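Local coordinates for BLUF domain-containing protein (Acinetobacter baumannii, PDB 6W72), which probably acts as a blue-light photoreceptor, binding a flavin through its BLUF domain, at residues A[3-8]-A[59-64]; A[93-98]-A[133-138]. All coordinates share one frame; numbering follows the deposited sequence.

Contact 1. Residues A[3-8]-A[59-64]. With FMN (flavin mononucleotide), chain C.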
loop_
_atom_site.group_PDB
_atom_site.type_symbol
_atom_site.label_atom_id
_atom_site.label_comp_id
_atom_site.label_asym_id
_atom_site.label_seq_id
_atom_site.Cartn_x
_atom_site.Cartn_y
_atom_site.Cartn_z
ATOM N N VAL A 3 -3.490 -9.451 -11.094
ATOM C CA VAL A 3 -2.124 -8.969 -10.782
ATOM C C VAL A 3 -2.125 -8.336 -9.394
ATOM O O VAL A 3 -3.204 -7.914 -8.905
ATOM C CB VAL A 3 -1.615 -7.941 -11.803
ATOM C CG1 VAL A 3 -1.487 -8.558 -13.199
ATOM C CG2 VAL A 3 -2.484 -6.674 -11.818
ATOM N N ARG A 4 -0.945 -8.300 -8.804
ATOM C CA ARG A 4 -0.675 -7.430 -7.643
ATOM C C ARG A 4 0.264 -6.351 -8.144
ATOM O O ARG A 4 1.314 -6.685 -8.740
ATOM C CB ARG A 4 -0.137 -8.251 -6.474
ATOM C CG ARG A 4 0.515 -7.407 -5.395
ATOM C CD ARG A 4 0.952 -8.224 -4.199
ATOM N NE ARG A 4 -0.078 -9.199 -3.867
ATOM C CZ ARG A 4 0.103 -10.512 -3.897
ATOM N NH1 ARG A 4 1.294 -11.005 -4.201
ATOM N NH2 ARG A 4 -0.895 -11.328 -3.603
ATOM N N LEU A 5 -0.104 -5.088 -7.967
ATOM C CA LEU A 5 0.828 -3.971 -8.245
ATOM C C LEU A 5 1.179 -3.277 -6.921
ATOM O O LEU A 5 0.250 -2.947 -6.141
ATOM C CB LEU A 5 0.176 -3.014 -9.254
ATOM C CG LEU A 5 1.040 -1.847 -9.736
ATOM C CD1 LEU A 5 0.543 -1.337 -11.063
ATOM C CD2 LEU A 5 1.080 -0.696 -8.720
ATOM N N CYS A 6 2.473 -3.037 -6.675
ATOM C CA CYS A 6 2.941 -2.300 -5.480
ATOM C C CYS A 6 3.784 -1.081 -5.850
ATOM O O CYS A 6 4.624 -1.142 -6.801
ATOM C CB CYS A 6 3.794 -3.181 -4.578
ATOM S SG CYS A 6 2.958 -4.682 -4.039
ATOM N N TYR A 7 3.654 -0.036 -5.051
ATOM C CA TYR A 7 4.483 1.190 -5.174
ATOM C C TYR A 7 4.693 1.782 -3.787
ATOM O O TYR A 7 3.905 1.525 -2.849
ATOM C CB TYR A 7 3.848 2.216 -6.143
ATOM C CG TYR A 7 2.614 2.879 -5.579
ATOM C CD1 TYR A 7 2.708 4.035 -4.834
ATOM C CD2 TYR A 7 1.369 2.295 -5.702
ATOM C CE1 TYR A 7 1.590 4.619 -4.267
ATOM C CE2 TYR A 7 0.234 2.863 -5.150
ATOM C CZ TYR A 7 0.355 4.033 -4.424
ATOM O OH TYR A 7 -0.721 4.575 -3.805
ATOM N N ALA A 8 5.672 2.678 -3.715
ATOM C CA ALA A 8 5.928 3.508 -2.533
ATOM C C ALA A 8 5.868 4.968 -2.982
ATOM O O ALA A 8 6.215 5.254 -4.143
ATOM C CB ALA A 8 7.252 3.146 -1.939
ATOM N N VAL A 59 -7.749 -2.696 -15.012
ATOM C CA VAL A 59 -8.378 -1.828 -13.977
ATOM C C VAL A 59 -7.300 -1.388 -12.967
ATOM O O VAL A 59 -7.321 -0.205 -12.547
ATOM C CB VAL A 59 -9.594 -2.522 -13.333
ATOM C CG1 VAL A 59 -9.206 -3.699 -12.477
ATOM C CG2 VAL A 59 -10.463 -1.551 -12.546
ATOM N N VAL A 60 -6.384 -2.273 -12.580
ATOM C CA VAL A 60 -5.327 -1.950 -11.573
ATOM C C VAL A 60 -4.339 -0.946 -12.184
ATOM O O VAL A 60 -3.994 0.025 -11.524
ATOM C CB VAL A 60 -4.586 -3.210 -11.071
ATOM C CG1 VAL A 60 -3.339 -2.829 -10.282
ATOM C CG2 VAL A 60 -5.481 -4.125 -10.259
ATOM N N GLU A 61 -3.911 -1.153 -13.431
ATOM C CA GLU A 61 -2.974 -0.215 -14.093
ATOM C C GLU A 61 -3.648 1.145 -14.279
ATOM O O GLU A 61 -2.958 2.171 -14.049
ATOM C CB GLU A 61 -2.428 -0.845 -15.365
ATOM C CG GLU A 61 -1.345 -1.813 -14.988
ATOM C CD GLU A 61 -0.792 -2.667 -16.107
ATOM O OE1 GLU A 61 0.135 -3.459 -15.803
ATOM O OE2 GLU A 61 -1.298 -2.547 -17.248
ATOM N N ARG A 62 -4.935 1.155 -14.629
ATOM C CA ARG A 62 -5.714 2.410 -14.799
ATOM C C ARG A 62 -5.755 3.131 -13.448
ATOM O O ARG A 62 -5.537 4.379 -13.391
ATOM C CB ARG A 62 -7.141 2.137 -15.293
ATOM N N LEU A 63 -6.001 2.390 -12.377
ATOM C CA LEU A 63 -6.162 3.044 -11.054
ATOM C C LEU A 63 -4.798 3.630 -10.631
ATOM O O LEU A 63 -4.765 4.728 -10.096
ATOM C CB LEU A 63 -6.743 2.059 -10.040
ATOM C CG LEU A 63 -6.625 2.520 -8.583
ATOM C CD1 LEU A 63 -7.375 3.818 -8.340
ATOM C CD2 LEU A 63 -7.083 1.450 -7.621
ATOM N N PHE A 64 -3.703 2.901 -10.849
ATOM C CA PHE A 64 -2.321 3.353 -10.520
ATOM C C PHE A 64 -1.990 4.651 -11.273
ATOM O O PHE A 64 -1.415 5.571 -10.691
ATOM C CB PHE A 64 -1.318 2.237 -10.812
ATOM C CG PHE A 64 0.110 2.603 -10.516
ATOM C CD1 PHE A 64 0.482 3.160 -9.297
ATOM C CD2 PHE A 64 1.091 2.446 -11.475
ATOM C CE1 PHE A 64 1.800 3.502 -9.027
ATOM C CE2 PHE A 64 2.412 2.758 -11.187
ATOM C CZ PHE A 64 2.769 3.303 -9.972
HETATM N N1 FMN C . -8.288 5.767 -5.030
HETATM C C2 FMN C . -8.897 4.588 -5.294
HETATM O O2 FMN C . -9.966 4.609 -5.943
HETATM N N3 FMN C . -8.388 3.407 -4.921
HETATM C C4 FMN C . -7.254 3.348 -4.219
HETATM O O4 FMN C . -6.766 2.259 -3.863
HETATM C C4A FMN C . -6.492 4.565 -3.898
HETATM N N5 FMN C . -5.338 4.535 -3.185
HETATM C C5A FMN C . -4.685 5.705 -2.955
HETATM C C6 FMN C . -3.507 5.721 -2.260
HETATM C C7 FMN C . -2.850 6.920 -1.999
HETATM C C7M FMN C . -1.585 6.925 -1.217
HETATM C C8 FMN C . -3.443 8.212 -2.442
HETATM C C8M FMN C . -2.747 9.511 -2.145
HETATM C C9 FMN C . -4.665 8.197 -3.093
HETATM C C9A FMN C . -5.316 7.013 -3.371
HETATM N N10 FMN C . -6.507 6.998 -4.103
HETATM C C10 FMN C . -7.148 5.801 -4.332
HETATM C "C1'" FMN C . -7.273 8.157 -4.495
HETATM C "C2'" FMN C . -7.256 8.667 -5.883
HETATM O "O2'" FMN C . -5.896 8.964 -6.202
HETATM C "C3'" FMN C . -8.212 9.867 -5.824
HETATM O "O3'" FMN C . -9.516 9.433 -5.463
HETATM C "C4'" FMN C . -8.286 10.331 -7.230
HETATM O "O4'" FMN C . -7.207 11.273 -7.391
HETATM C "C5'" FMN C . -9.623 10.992 -7.564
HETATM O "O5'" FMN C . -9.440 11.127 -8.963
HETATM P P FMN C . -10.596 11.798 -9.843
HETATM O O1P FMN C . -10.586 13.249 -9.421
HETATM O O2P FMN C . -10.155 11.491 -11.260
HETATM O O3P FMN C . -11.840 11.081 -9.362
#
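The BLUF domain has a ferredoxin-like fold, and here L5, Y7 and V3 of inner strand 2-11 pack against V60 and F64 of the helix that carries the chain from strand 48-54 to strand 73-83. This is a beta-alpha-beta crossover whose helix 57-68 passes over strand 2-11, the strand lying between the two it connects. Over 3-8 and 59-64 the two axes run nearly parallel, 17° apart and 9.3 Å at closest approach.

Alternate residues of the strand face the helix. L5 is the centre: its CB rests against V60 CG1 at 3.7 Å, while its branched end reaches on to the next helical turn. With CG anti to the backbone N (chi1 -176°), both methyls meet F64. L5 CD2 lies over one face of that ring in a CH-pi contact, 4.0 Å from the centroid, and CD1 touches F64 CD2 at 3.8 Å; the leucine and the phenylalanine cross at about a right angle. At the start of the strand segment V3 CG2 touches V60 CB more loosely, at 4.1 Å.

Further along, the Y7 and F64 side chains run past each other in opposite directions, their rings set obliquely with planes at 36°, and Y7 CD2 lies against F64 CE1 at 3.6 Å. The apolar part of Y7 is thus held by the helix while its hydroxyl points to the flavin pocket, where it is hydrogen-bonded to OE1 of Q51; Q51 NE2 in turn bonds the FMN. The same helix supplies a second wall of the pocket: L63 sets its CD1 at 3.5 Å from FMN C2. On the dimethylbenzene side of the flavin, Y7 OH comes within 3.4 Å of FMN C6.

Contact 2. Residues A[93-98]-A[133-138]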
loop_
_atom_site.group_PDB
_atom_site.type_symbol
_atom_site.label_atom_id
_atom_site.label_comp_id
_atom_site.label_asym_id
_atom_site.label_seq_id
_atom_site.Cartn_x
_atom_site.Cartn_y
_atom_site.Cartn_z
ATOM N N SER A 93 -11.389 -3.944 0.611
ATOM C CA SER A 93 -11.317 -3.069 -0.579
ATOM C C SER A 93 -10.017 -2.240 -0.479
ATOM O O SER A 93 -9.331 -2.132 -1.485
ATOM C CB SER A 93 -12.540 -2.211 -0.717
ATOM O OG SER A 93 -13.691 -3.036 -0.868
ATOM N N MET A 94 -9.688 -1.753 0.722
ATOM C CA MET A 94 -8.347 -1.163 1.008
ATOM C C MET A 94 -8.071 -1.216 2.502
ATOM O O MET A 94 -8.621 -0.393 3.259
ATOM C CB MET A 94 -8.272 0.282 0.500
ATOM C CG MET A 94 -6.883 0.897 0.624
ATOM S SD MET A 94 -5.582 -0.215 -0.023
ATOM C CE MET A 94 -5.995 -0.461 -1.741
ATOM N N LYS A 95 -7.265 -2.189 2.896
ATOM C CA LYS A 95 -6.798 -2.355 4.274
ATOM C C LYS A 95 -5.872 -1.183 4.623
ATOM O O LYS A 95 -5.083 -0.767 3.768
ATOM C CB LYS A 95 -6.067 -3.682 4.460
ATOM C CG LYS A 95 -5.819 -4.081 5.903
ATOM C CD LYS A 95 -5.006 -5.355 6.043
ATOM C CE LYS A 95 -4.962 -5.835 7.470
ATOM N NZ LYS A 95 -4.127 -7.032 7.649
ATOM N N TYR A 96 -6.005 -0.691 5.845
ATOM C CA TYR A 96 -5.129 0.355 6.410
ATOM C C TYR A 96 -4.243 -0.272 7.505
ATOM O O TYR A 96 -4.742 -0.794 8.533
ATOM C CB TYR A 96 -5.941 1.529 6.957
ATOM C CG TYR A 96 -5.028 2.605 7.473
ATOM C CD1 TYR A 96 -4.041 3.082 6.647
ATOM C CD2 TYR A 96 -5.148 3.147 8.736
ATOM C CE1 TYR A 96 -3.165 4.060 7.067
ATOM C CE2 TYR A 96 -4.269 4.130 9.182
ATOM C CZ TYR A 96 -3.255 4.564 8.345
ATOM O OH TYR A 96 -2.328 5.517 8.683
ATOM N N VAL A 97 -2.928 -0.142 7.351
ATOM C CA VAL A 97 -1.943 -0.634 8.354
ATOM C C VAL A 97 -0.944 0.485 8.633
ATOM O O VAL A 97 -0.477 1.157 7.698
ATOM C CB VAL A 97 -1.238 -1.896 7.839
ATOM C CG1 VAL A 97 -0.207 -2.433 8.823
ATOM C CG2 VAL A 97 -2.266 -2.964 7.468
ATOM N N GLN A 98 -0.640 0.645 9.909
ATOM C CA GLN A 98 0.344 1.615 10.421
ATOM C C GLN A 98 1.532 0.837 10.969
ATOM O O GLN A 98 1.469 -0.408 11.089
ATOM C CB GLN A 98 -0.305 2.454 11.513
ATOM C CG GLN A 98 -1.384 3.383 10.967
ATOM C CD GLN A 98 -1.736 4.353 12.068
ATOM O OE1 GLN A 98 -1.651 4.014 13.256
ATOM N NE2 GLN A 98 -1.932 5.593 11.668
ATOM N N LEU A 133 -0.473 -8.383 5.738
ATOM C CA LEU A 133 -1.647 -9.284 5.692
ATOM C C LEU A 133 -2.045 -9.700 7.127
ATOM O O LEU A 133 -3.255 -9.640 7.484
ATOM C CB LEU A 133 -1.323 -10.508 4.834
ATOM C CG LEU A 133 -2.461 -11.531 4.752
ATOM C CD1 LEU A 133 -3.734 -10.893 4.199
ATOM C CD2 LEU A 133 -2.045 -12.735 3.907
ATOM N N ILE A 134 -1.077 -10.111 7.936
ATOM C CA ILE A 134 -1.357 -10.607 9.315
ATOM C C ILE A 134 -1.583 -9.458 10.305
ATOM O O ILE A 134 -2.287 -9.682 11.286
ATOM C CB ILE A 134 -0.263 -11.621 9.716
ATOM C CG1 ILE A 134 1.101 -10.990 9.993
ATOM C CG2 ILE A 134 -0.166 -12.691 8.634
ATOM C CD1 ILE A 134 2.192 -12.010 10.276
ATOM N N ALA A 135 -1.114 -8.233 10.042
ATOM C CA ALA A 135 -1.329 -7.054 10.914
ATOM C C ALA A 135 -2.834 -6.834 11.151
ATOM O O ALA A 135 -3.597 -6.997 10.231
ATOM C CB ALA A 135 -0.692 -5.849 10.293
ATOM N N GLU A 136 -3.238 -6.540 12.398
ATOM C CA GLU A 136 -4.610 -6.070 12.684
ATOM C C GLU A 136 -4.744 -4.731 11.953
ATOM O O GLU A 136 -3.831 -3.870 12.078
ATOM C CB GLU A 136 -4.845 -5.972 14.199
ATOM N N GLN A 137 -5.800 -4.570 11.181
ATOM C CA GLN A 137 -6.117 -3.296 10.498
ATOM C C GLN A 137 -6.221 -2.173 11.539
ATOM O O GLN A 137 -6.778 -2.414 12.599
ATOM C CB GLN A 137 -7.394 -3.435 9.671
ATOM C CG GLN A 137 -7.875 -2.101 9.164
ATOM C CD GLN A 137 -8.849 -2.229 8.035
ATOM O OE1 GLN A 137 -8.550 -1.815 6.925
ATOM N NE2 GLN A 137 -10.046 -2.753 8.336
ATOM N N THR A 138 -5.670 -0.992 11.232
ATOM C CA THR A 138 -5.887 0.252 12.018
ATOM C C THR A 138 -7.254 0.830 11.649
ATOM O O THR A 138 -7.466 1.115 10.467
ATOM C CB THR A 138 -4.768 1.276 11.805
ATOM O OG1 THR A 138 -3.538 0.693 12.234
ATOM C CG2 THR A 138 -5.031 2.578 12.530
HETATM O O HOH W 1 -2.571 -1.563 11.498
HETATM O O HOH W 2 -1.948 1.990 14.712
#
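The chain leaving helix 122-134 turns at A135 and runs in extended form beside strand 95-98, closest where V97 and Q137 have their CA atoms 5.4 Å apart, and T138 N gives a 2.9 Å hydrogen bond to Y96 O. The backbone N of Y96 uses a side chain instead: Q137 OE1 accepts it at 3.0 Å, on a lone pair and in the carbonyl plane. Q137 therefore does the work of a strand backbone carbonyl, and its CG lies against Y96 O.

K95 slides past Q137 in the opposite direction. Stretched to full length, all four torsions near 180°, it carries NZ to the end of the helix, where A135 O takes a 2.6 Å hydrogen bond and L132 O another. These carbonyls at a helix C-terminus would be expected to favour the charged amine, and W92 adds a cation-pi contact.

Beyond, T138 comes up beside the Y96 ring, its CB 3.6 Å from Y96 CD2 and its carbonyl O at the ring edge, in plane. Q98 NE2 bonds Y96 OH at 3.0 Å, fixing the amide so that OE1 turns to a water that also meets T138 OG1. A second water joins E136 O to the same hydroxyl. On the far side of the strand from the tyrosine, V97 CG1 meets A135 CB at 3.8 Å.

Strand 95-98 is the outermost strand beside 39-45, to which K95 and V97 are bonded through their backbones; the segment after helix 122-134 borders its other edge, while Y96 and Q137 both touch R30 of helix 18-36.

Overall arrangement
Both contacts rest on the same sheet, on opposite sides of the chain's centre, with centres about 18 Å apart. Contact 1 is buried and apolar, joining the inner strand 2-11 to the crossover helix by leucine, valine and aromatic packing. Contact 2 lies at the outermost strand and is only partly buried; one backbone bond, a lysine, a glutamine amide and bridging waters hold the segment following the last helix there. The flavin site is close to both: Y7 of contact 1 bonds Q51, and M94, on segment 93-98 but hardly part of contact 2, packs on Q51 and N33 and touches the FMN. Q51 thus lies between the two contacts, which do not touch each other.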